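Local coordinates for Hit-like protein involved in cell-cycle regulation (PDB 3LB5), which probably binds nucleotides and may hydrolyse bonds to their phosphate, as a HINT-like member of the histidine triad family, and may take part in cell-cycle regulation, at residues 29-34 and 119-124; 57-62 and 143-148; 93-98 and 126-131. One frame throughout, in Å; residues are numbered along the deposited sequence.

Interaction 1. Residues 29-34 and 119-124; sequences NNIFAK and QTVYHL
Val121 of the loop leading into the histidine triad motif packs both methyls on the start of helix 31-36. CG1 sits over one face of the Phe32 ring in a CH-pi contact, 3.9 Å from the ring centroid and 17° off its normal. CG2 meets Ile31 CD1 at 3.7 Å, the two side chains crossing nearly at right angles. Having CG1 opposite the backbone N (chi1 177°) is what leaves one branch for the ring and the other for Ile31. Phe32 CB also packs on His123 CB at 3.8 Å; His123 is the first triad histidine, and the Phe32 ring meets the second, His125, edge-to-face.

Asn30 is the N-cap. Its OD1 accepts from Ala33 N at 3.0 Å, the N-H coming from above the carbonyl plane, while touching His123 CB (3.5 Å) and Val121 CG1 (3.6 Å). The other amide end, ND2, donates to Asp27 O and lies near the plane of the imidazole, at its edge. Tyr26 OH and Pro69 O hold the two nitrogens of that buried ring, which should fix its rotation, and Asn30 ND2 stands 3.8 Å from Tyr122 O.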
ATOM      1  N   ASN B  29      12.514  15.017 -14.201  1.00 10.89           N
ATOM      2  CA  ASN B  29      12.077  14.617 -15.530  1.00 11.67           C
ATOM      3  C   ASN B  29      11.342  13.271 -15.597  1.00 11.98           C
ATOM      4  O   ASN B  29      10.985  12.836 -16.697  1.00 11.30           O
ATOM      5  CB  ASN B  29      13.250  14.657 -16.536  1.00 12.36           C
ATOM      6  N   ASN B  30      11.095  12.636 -14.436  1.00 11.40           N
ATOM      7  CA  ASN B  30      10.361  11.369 -14.380  1.00 10.64           C
ATOM      8  C   ASN B  30       8.948  11.553 -14.900  1.00 10.06           C
ATOM      9  O   ASN B  30       8.385  12.634 -14.790  1.00  8.69           O
ATOM     10  CB  ASN B  30      10.398  10.711 -12.976  1.00 10.75           C
ATOM     11  CG  ASN B  30       9.332  11.249 -12.032  1.00  9.97           C
ATOM     12  OD1 ASN B  30       8.156  10.992 -12.221  1.00 10.35           O
ATOM     13  ND2 ASN B  30       9.754  11.956 -10.979  1.00  9.51           N
ATOM     14  N   ILE B  31       8.388  10.507 -15.505  1.00  9.73           N
ATOM     15  CA  ILE B  31       7.134  10.686 -16.251  1.00 10.73           C
ATOM     16  C   ILE B  31       5.930  11.162 -15.412  1.00 10.19           C
ATOM     17  O   ILE B  31       5.064  11.877 -15.920  1.00 10.04           O
ATOM     18  CB  ILE B  31       6.784   9.449 -17.137  1.00 11.02           C
ATOM     19  CG1 ILE B  31       6.585   8.177 -16.289  1.00 12.33           C
ATOM     20  CG2 ILE B  31       7.853   9.248 -18.219  1.00 11.64           C
ATOM     21  CD1 ILE B  31       6.254   6.890 -17.160  1.00 16.68           C
ATOM     22  N   PHE B  32       5.881  10.803 -14.130  1.00 10.02           N
ATOM     23  CA  PHE B  32       4.819  11.311 -13.260  1.00  8.89           C
ATOM     24  C   PHE B  32       5.001  12.784 -12.873  1.00  8.50           C
ATOM     25  O   PHE B  32       4.015  13.497 -12.784  1.00  9.51           O
ATOM     26  CB  PHE B  32       4.626  10.458 -11.994  1.00  8.59           C
ATOM     27  CG  PHE B  32       4.125   9.042 -12.265  1.00  9.95           C
ATOM     28  CD1 PHE B  32       3.654   8.655 -13.535  1.00  9.62           C
ATOM     29  CD2 PHE B  32       4.116   8.103 -11.244  1.00  8.81           C
ATOM     30  CE1 PHE B  32       3.230   7.342 -13.782  1.00 11.03           C
ATOM     31  CE2 PHE B  32       3.670   6.787 -11.489  1.00  9.48           C
ATOM     32  CZ  PHE B  32       3.234   6.418 -12.761  1.00 11.12           C
ATOM     33  N   ALA B  33       6.225  13.231 -12.609  1.00  8.28           N
ATOM     34  CA  ALA B  33       6.474  14.677 -12.439  1.00  7.87           C
ATOM     35  C   ALA B  33       6.051  15.464 -13.701  1.00  7.26           C
ATOM     36  O   ALA B  33       5.502  16.570 -13.617  1.00  6.33           O
ATOM     37  CB  ALA B  33       7.938  14.921 -12.168  1.00  8.71           C
ATOM     38  N   LYS B  34       6.331  14.884 -14.863  1.00  6.84           N
ATOM     39  CA  LYS B  34       5.936  15.492 -16.154  1.00  7.72           C
ATOM     40  C   LYS B  34       4.410  15.545 -16.295  1.00  6.61           C
ATOM     41  O   LYS B  34       3.884  16.544 -16.744  1.00  7.39           O
ATOM     42  CB  LYS B  34       6.577  14.757 -17.340  1.00  7.64           C
ATOM     43  CG  LYS B  34       8.061  14.981 -17.466  1.00 11.44           C
ATOM     44  CD  LYS B  34       8.588  14.434 -18.819  1.00 13.24           C
ATOM     45  CE  LYS B  34       9.565  15.377 -19.475  1.00 17.32           C
ATOM     46  NZ  LYS B  34       8.920  16.653 -19.932  1.00 16.68           N
ATOM     47  N   GLN B 119       9.768  -0.963  -8.343  1.00 12.16           N
ATOM     48  CA  GLN B 119       9.290   0.391  -8.623  1.00 12.06           C
ATOM     49  C   GLN B 119       9.812   0.777 -10.016  1.00 12.47           C
ATOM     50  O   GLN B 119      11.003   0.635 -10.287  1.00 13.40           O
ATOM     51  CB  GLN B 119       9.777   1.399  -7.577  1.00 12.18           C
ATOM     52  CG  GLN B 119       9.195   2.803  -7.788  1.00 10.05           C
ATOM     53  CD  GLN B 119       9.610   3.824  -6.732  1.00  8.25           C
ATOM     54  OE1 GLN B 119      10.534   3.613  -5.959  1.00  9.42           O
ATOM     55  NE2 GLN B 119       8.913   4.946  -6.711  1.00  7.20           N
ATOM     56  N   THR B 120       8.931   1.223 -10.900  1.00 13.28           N
ATOM     57  CA  THR B 120       9.349   1.521 -12.293  1.00 14.39           C
ATOM     58  C   THR B 120       9.458   3.013 -12.588  1.00 13.65           C
ATOM     59  O   THR B 120      10.261   3.428 -13.433  1.00 14.05           O
ATOM     60  CB  THR B 120       8.437   0.857 -13.345  1.00 14.86           C
ATOM     61  OG1 THR B 120       7.067   1.134 -13.044  1.00 19.61           O
ATOM     62  CG2 THR B 120       8.663  -0.659 -13.375  1.00 16.68           C
ATOM     63  N   VAL B 121       8.665   3.818 -11.894  1.00 11.61           N
ATOM     64  CA  VAL B 121       8.742   5.285 -12.034  1.00 11.27           C
ATOM     65  C   VAL B 121       9.038   5.815 -10.649  1.00 10.06           C
ATOM     66  O   VAL B 121       8.346   5.463  -9.707  1.00  9.13           O
ATOM     67  CB  VAL B 121       7.413   5.900 -12.550  1.00 11.22           C
ATOM     68  CG1 VAL B 121       7.517   7.444 -12.612  1.00 11.69           C
ATOM     69  CG2 VAL B 121       7.043   5.291 -13.884  1.00 11.98           C
ATOM     70  N   TYR B 122      10.086   6.630 -10.534  1.00 10.26           N
ATOM     71  CA  TYR B 122      10.597   7.084  -9.242  1.00 10.02           C
ATOM     72  C   TYR B 122       9.911   8.341  -8.726  1.00 10.48           C
ATOM     73  O   TYR B 122      10.546   9.335  -8.386  1.00 10.08           O
ATOM     74  CB  TYR B 122      12.118   7.194  -9.281  1.00 11.04           C
ATOM     75  CG  TYR B 122      12.706   5.815  -9.354  1.00 11.59           C
ATOM     76  CD1 TYR B 122      12.822   5.038  -8.210  1.00 13.42           C
ATOM     77  CD2 TYR B 122      13.071   5.258 -10.573  1.00 12.68           C
ATOM     78  CE1 TYR B 122      13.301   3.741  -8.270  1.00 13.56           C
ATOM     79  CE2 TYR B 122      13.579   3.953 -10.641  1.00 14.77           C
ATOM     80  CZ  TYR B 122      13.684   3.212  -9.474  1.00 14.44           C
ATOM     81  OH  TYR B 122      14.204   1.942  -9.509  1.00 16.00           O
ATOM     82  N   HIS B 123       8.581   8.259  -8.717  1.00 10.16           N
ATOM     83  CA  HIS B 123       7.708   9.188  -8.022  1.00  9.92           C
ATOM     84  C   HIS B 123       6.713   8.356  -7.173  1.00  9.69           C
ATOM     85  O   HIS B 123       6.263   7.291  -7.610  1.00  9.76           O
ATOM     86  CB  HIS B 123       6.958  10.038  -9.054  1.00  9.04           C
ATOM     87  CG  HIS B 123       6.090  11.086  -8.442  1.00 10.12           C
ATOM     88  ND1 HIS B 123       6.539  12.368  -8.209  1.00  7.77           N
ATOM     89  CD2 HIS B 123       4.817  11.038  -7.983  1.00  7.84           C
ATOM     90  CE1 HIS B 123       5.573  13.071  -7.634  1.00 10.57           C
ATOM     91  NE2 HIS B 123       4.510  12.293  -7.502  1.00  9.57           N
ATOM     92  N   LEU B 124       6.388   8.811  -5.963  1.00 10.49           N
ATOM     93  CA  LEU B 124       5.474   8.054  -5.081  1.00  9.48           C
ATOM     94  C   LEU B 124       4.156   7.736  -5.795  1.00  9.23           C
ATOM     95  O   LEU B 124       3.487   8.623  -6.260  1.00  9.92           O
ATOM     96  CB  LEU B 124       5.200   8.804  -3.758  1.00 10.18           C
ATOM     97  CG  LEU B 124       4.256   8.139  -2.725  1.00  7.92           C
ATOM     98  CD1 LEU B 124       4.684   6.707  -2.333  1.00  9.96           C
ATOM     99  CD2 LEU B 124       4.119   9.024  -1.490  1.00  8.29           C
TER

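Interaction 2. Residues 57-62 and 143-148; sequences IMPQAP and IITPTE
Ile57 packs on the 143-148 segment where the loop between strands 51-55 and 65-69 of the HIT fold meets the chain leading into the C-terminal helix 147-160. The contact is at the surface and is held mainly by the Ile57 carbonyl. Its O accepts from Thr145 N at 2.8 Å in a nearly straight bond, 167° at the hydrogen, with the donor close to the extension of the carbonyl bond. The same oxygen takes a CA-H...O contact from Ile144 CA at 3.3 Å, so two successive residues of the incoming chain are gripped by one acceptor. The Ile57 side chain joins in with its long branch: CD1 touches Ile144 CD1 at 3.8 Å, the two side chains meeting obliquely. Leu150 of the C-terminal helix packs on both Ile57 and Thr145, and Ile57 N donates to an unidentified ligand, probably from the crystallisation liquor, which lies beside the side chain.

Met58 follows, its own N bonded to Asp56 OD1. Only the root of the side chain takes part: CB and CG lie against Ile143 O, CG at 3.2 Å. Chi1 (-71°) and the extended chi2 then lead SD away from the 143-148 segment, and the bend at chi3 sets only the terminal CE.

Pro59 closes the contact through its ring. With Thr145 OG1 opposite the carbonyl carbon (chi1 -64°), the hydroxyl is turned onto the ring rim, while the methyl CG2 is placed opposite the backbone N. Beyond this point the loop leaves the 143-148 segment: Gln60 N donates to His64 ND1, and Ala61 packs on Ile129 of strand 126-131. Thr145 OG1 itself stands 3.2 Å from Pro59 CD and 3.5 Å from Pro59 CG.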
ATOM      1  N   ILE B  57      -1.634   2.925 -17.819  1.00 11.22           N
ATOM      2  CA  ILE B  57      -1.688   2.616 -19.260  1.00 11.11           C
ATOM      3  C   ILE B  57      -1.256   1.188 -19.627  1.00 11.46           C
ATOM      4  O   ILE B  57      -1.440   0.758 -20.770  1.00  9.76           O
ATOM      5  CB  ILE B  57      -0.920   3.648 -20.155  1.00 11.54           C
ATOM      6  CG1 ILE B  57       0.597   3.594 -19.914  1.00 11.60           C
ATOM      7  CG2 ILE B  57      -1.528   5.075 -19.991  1.00 11.52           C
ATOM      8  CD1 ILE B  57       1.394   4.474 -20.859  1.00 13.85           C
ATOM      9  N   MET B  58      -0.690   0.458 -18.672  1.00 11.39           N
ATOM     10  CA  MET B  58      -0.433  -0.970 -18.878  1.00 12.61           C
ATOM     11  C   MET B  58      -1.074  -1.735 -17.726  1.00 12.35           C
ATOM     12  O   MET B  58      -0.373  -2.266 -16.861  1.00 11.57           O
ATOM     13  CB  MET B  58       1.066  -1.254 -18.967  1.00 13.45           C
ATOM     14  CG  MET B  58       1.729  -0.743 -20.246  1.00 18.03           C
ATOM     15  SD  MET B  58       3.531  -0.756 -20.071  1.00 28.83           S
ATOM     16  CE  MET B  58       3.777   0.765 -19.173  1.00 24.59           C
ATOM     17  N   PRO B  59      -2.418  -1.763 -17.688  1.00 12.12           N
ATOM     18  CA  PRO B  59      -3.060  -2.216 -16.445  1.00 12.33           C
ATOM     19  C   PRO B  59      -2.903  -3.715 -16.222  1.00 12.98           C
ATOM     20  O   PRO B  59      -2.856  -4.490 -17.187  1.00 12.70           O
ATOM     21  CB  PRO B  59      -4.536  -1.870 -16.671  1.00 12.24           C
ATOM     22  CG  PRO B  59      -4.707  -1.916 -18.145  1.00 11.66           C
ATOM     23  CD  PRO B  59      -3.411  -1.372 -18.703  1.00 12.40           C
ATOM     24  N   GLN B  60      -2.816  -4.110 -14.956  1.00 13.24           N
ATOM     25  CA  GLN B  60      -2.770  -5.530 -14.599  1.00 14.71           C
ATOM     26  C   GLN B  60      -4.169  -6.129 -14.529  1.00 14.44           C
ATOM     27  O   GLN B  60      -4.319  -7.348 -14.473  1.00 15.66           O
ATOM     28  CB  GLN B  60      -2.040  -5.722 -13.270  1.00 15.14           C
ATOM     29  CG  GLN B  60      -0.568  -5.342 -13.317  1.00 18.02           C
ATOM     30  CD  GLN B  60       0.094  -5.467 -11.962  1.00 21.03           C
ATOM     31  OE1 GLN B  60       0.501  -4.472 -11.368  1.00 24.16           O
ATOM     32  NE2 GLN B  60       0.204  -6.693 -11.465  1.00 21.60           N
ATOM     33  N   ALA B  61      -5.186  -5.268 -14.520  1.00 14.04           N
ATOM     34  CA  ALA B  61      -6.594  -5.664 -14.609  1.00 13.88           C
ATOM     35  C   ALA B  61      -7.373  -4.442 -15.078  1.00 14.06           C
ATOM     36  O   ALA B  61      -6.924  -3.315 -14.855  1.00 14.19           O
ATOM     37  CB  ALA B  61      -7.118  -6.163 -13.243  1.00 13.17           C
ATOM     38  N   PRO B  62      -8.533  -4.640 -15.733  1.00 13.67           N
ATOM     39  CA  PRO B  62      -9.229  -3.439 -16.214  1.00 13.03           C
ATOM     40  C   PRO B  62      -9.698  -2.564 -15.056  1.00 12.33           C
ATOM     41  O   PRO B  62     -10.219  -3.076 -14.054  1.00 11.85           O
ATOM     42  CB  PRO B  62     -10.420  -4.008 -16.992  1.00 13.65           C
ATOM     43  CG  PRO B  62      -9.992  -5.417 -17.355  1.00 13.63           C
ATOM     44  CD  PRO B  62      -9.212  -5.878 -16.165  1.00 13.59           C
ATOM     45  N   ILE B 143       2.229  -3.982 -22.699  1.00 26.40           N
ATOM     46  CA  ILE B 143       1.128  -3.767 -23.641  1.00 25.25           C
ATOM     47  C   ILE B 143       0.374  -2.505 -23.206  1.00 24.18           C
ATOM     48  O   ILE B 143      -0.245  -2.489 -22.138  1.00 23.91           O
ATOM     49  CB  ILE B 143       0.156  -4.985 -23.663  1.00 25.39           C
ATOM     50  CG1 ILE B 143       0.924  -6.306 -23.850  1.00 25.55           C
ATOM     51  CG2 ILE B 143      -0.919  -4.805 -24.740  1.00 25.63           C
ATOM     52  CD1 ILE B 143       0.292  -7.507 -23.156  1.00 27.04           C
ATOM     53  N   ILE B 144       0.445  -1.444 -24.012  1.00 22.62           N
ATOM     54  CA  ILE B 144      -0.293  -0.214 -23.699  1.00 21.27           C
ATOM     55  C   ILE B 144      -1.773  -0.415 -24.048  1.00 20.16           C
ATOM     56  O   ILE B 144      -2.092  -0.972 -25.098  1.00 19.92           O
ATOM     57  CB  ILE B 144       0.298   1.028 -24.431  1.00 21.16           C
ATOM     58  CG1 ILE B 144      -0.312   2.332 -23.892  1.00 22.07           C
ATOM     59  CG2 ILE B 144       0.134   0.910 -25.950  1.00 21.06           C
ATOM     60  CD1 ILE B 144       0.391   3.614 -24.385  1.00 19.68           C
ATOM     61  N   THR B 145      -2.670   0.011 -23.161  1.00 18.40           N
ATOM     62  CA  THR B 145      -4.102   0.009 -23.473  1.00 17.39           C
ATOM     63  C   THR B 145      -4.453   1.303 -24.225  1.00 16.88           C
ATOM     64  O   THR B 145      -4.093   2.381 -23.760  1.00 16.21           O
ATOM     65  CB  THR B 145      -4.956  -0.120 -22.196  1.00 17.03           C
ATOM     66  OG1 THR B 145      -4.697  -1.382 -21.583  1.00 15.32           O
ATOM     67  CG2 THR B 145      -6.449  -0.049 -22.519  1.00 17.47           C
ATOM     68  N   PRO B 146      -5.156   1.197 -25.380  1.00 16.91           N
ATOM     69  CA  PRO B 146      -5.498   2.412 -26.137  1.00 16.58           C
ATOM     70  C   PRO B 146      -6.207   3.464 -25.276  1.00 16.36           C
ATOM     71  O   PRO B 146      -7.016   3.119 -24.412  1.00 15.61           O
ATOM     72  CB  PRO B 146      -6.419   1.896 -27.235  1.00 16.91           C
ATOM     73  CG  PRO B 146      -5.963   0.479 -27.466  1.00 17.37           C
ATOM     74  CD  PRO B 146      -5.528  -0.030 -26.111  1.00 16.52           C
ATOM     75  N   THR B 147      -5.876   4.733 -25.502  1.00 16.51           N
ATOM     76  CA  THR B 147      -6.364   5.818 -24.650  1.00 16.55           C
ATOM     77  C   THR B 147      -7.895   5.829 -24.553  1.00 16.73           C
ATOM     78  O   THR B 147      -8.446   5.966 -23.459  1.00 16.62           O
ATOM     79  CB  THR B 147      -5.784   7.179 -25.097  1.00 17.01           C
ATOM     80  OG1 THR B 147      -4.352   7.121 -25.006  1.00 17.11           O
ATOM     81  CG2 THR B 147      -6.284   8.308 -24.194  1.00 16.58           C
ATOM     82  N   GLU B 148      -8.572   5.637 -25.689  1.00 16.39           N
ATOM     83  CA  GLU B 148     -10.043   5.557 -25.713  1.00 16.03           C
ATOM     84  C   GLU B 148     -10.629   4.514 -24.736  1.00 15.73           C
ATOM     85  O   GLU B 148     -11.643   4.782 -24.079  1.00 15.42           O
ATOM     86  CB  GLU B 148     -10.564   5.338 -27.143  1.00 16.53           C
TER

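Interaction 3. Residues 93-98 and 126-131; sequences KIAKAV and FHIIPR
Pro130 presents one face of its pyrrolidine ring to Val98, whose CG1 stands over it, 3.7 Å from Pro130 CG and 3.8 Å from Pro130 CD. This is helix-on-sheet packing in the core of the HIT fold: helix 81-101 packs on one face of the antiparallel sheet, nearly along strand 126-131, which carries the last histidine of the triad. The imidazole of that residue, His127, belongs to the other side of the sheet, where its ring meets those of His64, His125 and Phe112 and its ND1 bonds to His64 NE2.

The two segments run roughly the same way, 23° between their directions, with the axes 8.6 Å apart at closest. No hydrogen bond joins them; all the adhesion is apolar and buried. Ile128 is the centre, its side chain directed at the helix between Ile94 and Val98. Placing CG2 opposite the backbone N, with CG1 beside it (chi1 -63°), gives the two branches different neighbours. CG2 is pressed against the helix backbone at Ala95 CA, 3.7 Å away. CG1 and CD1 of the other branch meet Ile94 CG2, the two side chains crossing at about a right angle; the same methyl of Ile94 also stands 4.0 Å from Ile128 CB.

Ile94 also packs on Val45 and Tyr46 of strand 44-47, while Ile107 of strand 106-113 packs against both Ala95 and Ile128 and so extends the same core to the neighbouring strand. Leu77 of the second subunit also packs on Ala95 and accepts through O from Lys96 NZ. Val98 CG2 lies 4.3 Å from Ile128 CG2, a looser contact than that of Val98 CG1 with Pro130.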
ATOM      1  N   LYS B  93     -10.574   6.260  -1.122  1.00  9.74           N
ATOM      2  CA  LYS B  93     -11.679   6.725  -1.965  1.00 10.83           C
ATOM      3  C   LYS B  93     -11.664   6.007  -3.315  1.00 10.45           C
ATOM      4  O   LYS B  93     -12.707   5.587  -3.800  1.00 10.39           O
ATOM      5  CB  LYS B  93     -11.596   8.239  -2.153  1.00 10.83           C
ATOM      6  CG  LYS B  93     -12.851   8.896  -2.727  1.00 13.89           C
ATOM      7  CD  LYS B  93     -12.563  10.393  -2.983  1.00 15.15           C
ATOM      8  CE  LYS B  93     -13.793  11.137  -3.482  1.00 16.59           C
ATOM      9  NZ  LYS B  93     -14.936  11.146  -2.518  1.00 18.94           N
ATOM     10  N   ILE B  94     -10.479   5.872  -3.910  1.00 11.47           N
ATOM     11  CA  ILE B  94     -10.324   5.176  -5.197  1.00 11.79           C
ATOM     12  C   ILE B  94     -10.554   3.668  -5.090  1.00 11.53           C
ATOM     13  O   ILE B  94     -11.128   3.082  -5.999  1.00 12.36           O
ATOM     14  CB  ILE B  94      -8.943   5.490  -5.881  1.00 11.27           C
ATOM     15  CG1 ILE B  94      -8.882   6.953  -6.333  1.00 13.45           C
ATOM     16  CG2 ILE B  94      -8.623   4.554  -7.053  1.00 11.31           C
ATOM     17  CD1 ILE B  94      -9.974   7.437  -7.257  1.00 11.39           C
ATOM     18  N   ALA B  95     -10.096   3.044  -3.999  1.00 10.86           N
ATOM     19  CA  ALA B  95     -10.275   1.604  -3.791  1.00 10.09           C
ATOM     20  C   ALA B  95     -11.774   1.279  -3.838  1.00 10.57           C
ATOM     21  O   ALA B  95     -12.198   0.368  -4.524  1.00  9.19           O
ATOM     22  CB  ALA B  95      -9.688   1.178  -2.447  1.00  9.92           C
ATOM     23  N   LYS B  96     -12.557   2.073  -3.123  1.00 10.45           N
ATOM     24  CA  LYS B  96     -14.009   1.943  -3.094  1.00 11.49           C
ATOM     25  C   LYS B  96     -14.698   2.214  -4.436  1.00 11.68           C
ATOM     26  O   LYS B  96     -15.608   1.478  -4.820  1.00 12.05           O
ATOM     27  CB  LYS B  96     -14.599   2.844  -1.999  1.00 11.58           C
ATOM     28  CG  LYS B  96     -14.273   2.346  -0.588  1.00 11.60           C
ATOM     29  CD  LYS B  96     -14.761   3.295   0.491  1.00 13.84           C
ATOM     30  CE  LYS B  96     -16.241   3.094   0.821  1.00 15.45           C
ATOM     31  NZ  LYS B  96     -16.595   1.678   1.245  1.00 18.11           N
ATOM     32  N   ALA B  97     -14.287   3.270  -5.137  1.00 11.99           N
ATOM     33  CA  ALA B  97     -14.883   3.592  -6.442  1.00 11.27           C
ATOM     34  C   ALA B  97     -14.563   2.528  -7.494  1.00 11.33           C
ATOM     35  O   ALA B  97     -15.429   2.158  -8.272  1.00 10.56           O
ATOM     36  CB  ALA B  97     -14.440   4.944  -6.916  1.00 11.15           C
ATOM     37  N   VAL B  98     -13.309   2.069  -7.522  1.00 11.07           N
ATOM     38  CA  VAL B  98     -12.874   1.025  -8.458  1.00 11.74           C
ATOM     39  C   VAL B  98     -13.633  -0.294  -8.223  1.00 11.91           C
ATOM     40  O   VAL B  98     -14.068  -0.942  -9.176  1.00 12.04           O
ATOM     41  CB  VAL B  98     -11.295   0.831  -8.425  1.00 11.31           C
ATOM     42  CG1 VAL B  98     -10.844  -0.397  -9.268  1.00 12.81           C
ATOM     43  CG2 VAL B  98     -10.600   2.075  -8.927  1.00 11.17           C
ATOM     44  N   PHE B 126       0.691   4.817  -5.470  1.00  9.04           N
ATOM     45  CA  PHE B 126      -0.029   3.606  -5.036  1.00  9.02           C
ATOM     46  C   PHE B 126      -0.791   2.997  -6.215  1.00  8.12           C
ATOM     47  O   PHE B 126      -1.433   3.710  -6.994  1.00  7.44           O
ATOM     48  CB  PHE B 126      -1.012   3.922  -3.903  1.00  8.70           C
ATOM     49  CG  PHE B 126      -0.352   4.166  -2.572  1.00 10.40           C
ATOM     50  CD1 PHE B 126      -0.477   3.236  -1.552  1.00 10.62           C
ATOM     51  CD2 PHE B 126       0.365   5.343  -2.328  1.00  9.95           C
ATOM     52  CE1 PHE B 126       0.139   3.455  -0.310  1.00 12.39           C
ATOM     53  CE2 PHE B 126       0.976   5.582  -1.081  1.00 10.67           C
ATOM     54  CZ  PHE B 126       0.857   4.626  -0.072  1.00 10.23           C
ATOM     55  N   HIS B 127      -0.664   1.683  -6.371  1.00  7.70           N
ATOM     56  CA  HIS B 127      -1.489   0.912  -7.299  1.00  7.79           C
ATOM     57  C   HIS B 127      -2.812   0.517  -6.645  1.00  8.71           C
ATOM     58  O   HIS B 127      -2.829  -0.032  -5.518  1.00  8.52           O
ATOM     59  CB  HIS B 127      -0.770  -0.391  -7.699  1.00  7.64           C
ATOM     60  CG  HIS B 127       0.492  -0.176  -8.446  1.00  7.04           C
ATOM     61  ND1 HIS B 127       0.516  -0.008  -9.818  1.00  9.90           N
ATOM     62  CD2 HIS B 127       1.782  -0.143  -8.035  1.00  9.73           C
ATOM     63  CE1 HIS B 127       1.769   0.143 -10.217  1.00 11.78           C
ATOM     64  NE2 HIS B 127       2.557   0.059  -9.157  1.00 13.25           N
ATOM     65  N   ILE B 128      -3.919   0.767  -7.351  1.00  8.96           N
ATOM     66  CA  ILE B 128      -5.234   0.267  -6.918  1.00  9.91           C
ATOM     67  C   ILE B 128      -5.780  -0.690  -7.988  1.00 10.01           C
ATOM     68  O   ILE B 128      -6.154  -0.275  -9.094  1.00 10.20           O
ATOM     69  CB  ILE B 128      -6.256   1.385  -6.604  1.00 10.01           C
ATOM     70  CG1 ILE B 128      -5.790   2.257  -5.429  1.00 11.11           C
ATOM     71  CG2 ILE B 128      -7.582   0.775  -6.158  1.00 11.02           C
ATOM     72  CD1 ILE B 128      -5.002   3.444  -5.802  1.00 15.83           C
ATOM     73  N   ILE B 129      -5.774  -1.978  -7.655  1.00  9.80           N
ATOM     74  CA  ILE B 129      -6.055  -3.027  -8.633  1.00 10.15           C
ATOM     75  C   ILE B 129      -7.289  -3.844  -8.256  1.00 10.50           C
ATOM     76  O   ILE B 129      -7.299  -4.535  -7.225  1.00  9.93           O
ATOM     77  CB  ILE B 129      -4.828  -3.967  -8.853  1.00 10.38           C
ATOM     78  CG1 ILE B 129      -3.532  -3.157  -9.040  1.00 10.87           C
ATOM     79  CG2 ILE B 129      -5.091  -4.960 -10.017  1.00  9.76           C
ATOM     80  CD1 ILE B 129      -2.272  -4.007  -9.088  1.00 13.86           C
ATOM     81  N   PRO B 130      -8.329  -3.800  -9.107  1.00 10.09           N
ATOM     82  CA  PRO B 130      -9.453  -4.693  -8.870  1.00 10.58           C
ATOM     83  C   PRO B 130      -9.129  -6.172  -9.125  1.00 10.66           C
ATOM     84  O   PRO B 130      -8.394  -6.527 -10.071  1.00 10.40           O
ATOM     85  CB  PRO B 130     -10.520  -4.192  -9.852  1.00 10.82           C
ATOM     86  CG  PRO B 130      -9.772  -3.539 -10.951  1.00 10.91           C
ATOM     87  CD  PRO B 130      -8.429  -3.097 -10.406  1.00 10.79           C
ATOM     88  N   ARG B 131      -9.665  -7.025  -8.260  1.00 10.99           N
ATOM     89  CA  ARG B 131      -9.450  -8.464  -8.363  1.00 11.08           C
ATOM     90  C   ARG B 131     -10.778  -9.143  -8.599  1.00 11.17           C
ATOM     91  O   ARG B 131     -11.817  -8.649  -8.172  1.00 11.08           O
ATOM     92  CB  ARG B 131      -8.827  -9.009  -7.075  1.00 11.48           C
ATOM     93  CG  ARG B 131      -7.508  -8.318  -6.703  1.00 12.11           C
ATOM     94  CD  ARG B 131      -6.500  -8.494  -7.818  1.00 13.25           C
ATOM     95  NE  ARG B 131      -6.166  -9.904  -7.978  1.00 14.03           N
ATOM     96  CZ  ARG B 131      -5.172 -10.500  -7.324  1.00 17.09           C
ATOM     97  NH1 ARG B 131      -4.412  -9.797  -6.474  1.00 19.22           N
ATOM     98  NH2 ARG B 131      -4.925 -11.783  -7.528  1.00 16.15           N
TER

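Overall arrangement
From the N terminus the chain passes 29-34, whose contact with 119-124 closes a long loop holding most of the sheet and helix 81-101. Before that loop closes, the chain passes 57-62 and 93-98, so interaction 1 crosses both others. Interaction 3 closes next, at 126-131, and lies nested inside the loop that interaction 2 finishes at 143-148. Interactions 1 and 3 adjoin in sequence yet sit on opposite sides of the chain's centre, about 20 Å apart between centres. Interactions 2 and 3 touch, Ala61 and Pro62 packing on Ile129 and Pro130. They join helix 31-36 to the loop before strand 126-131, helix 81-101 to that strand, and the 57-62 loop to the lead-in of helix 147-160.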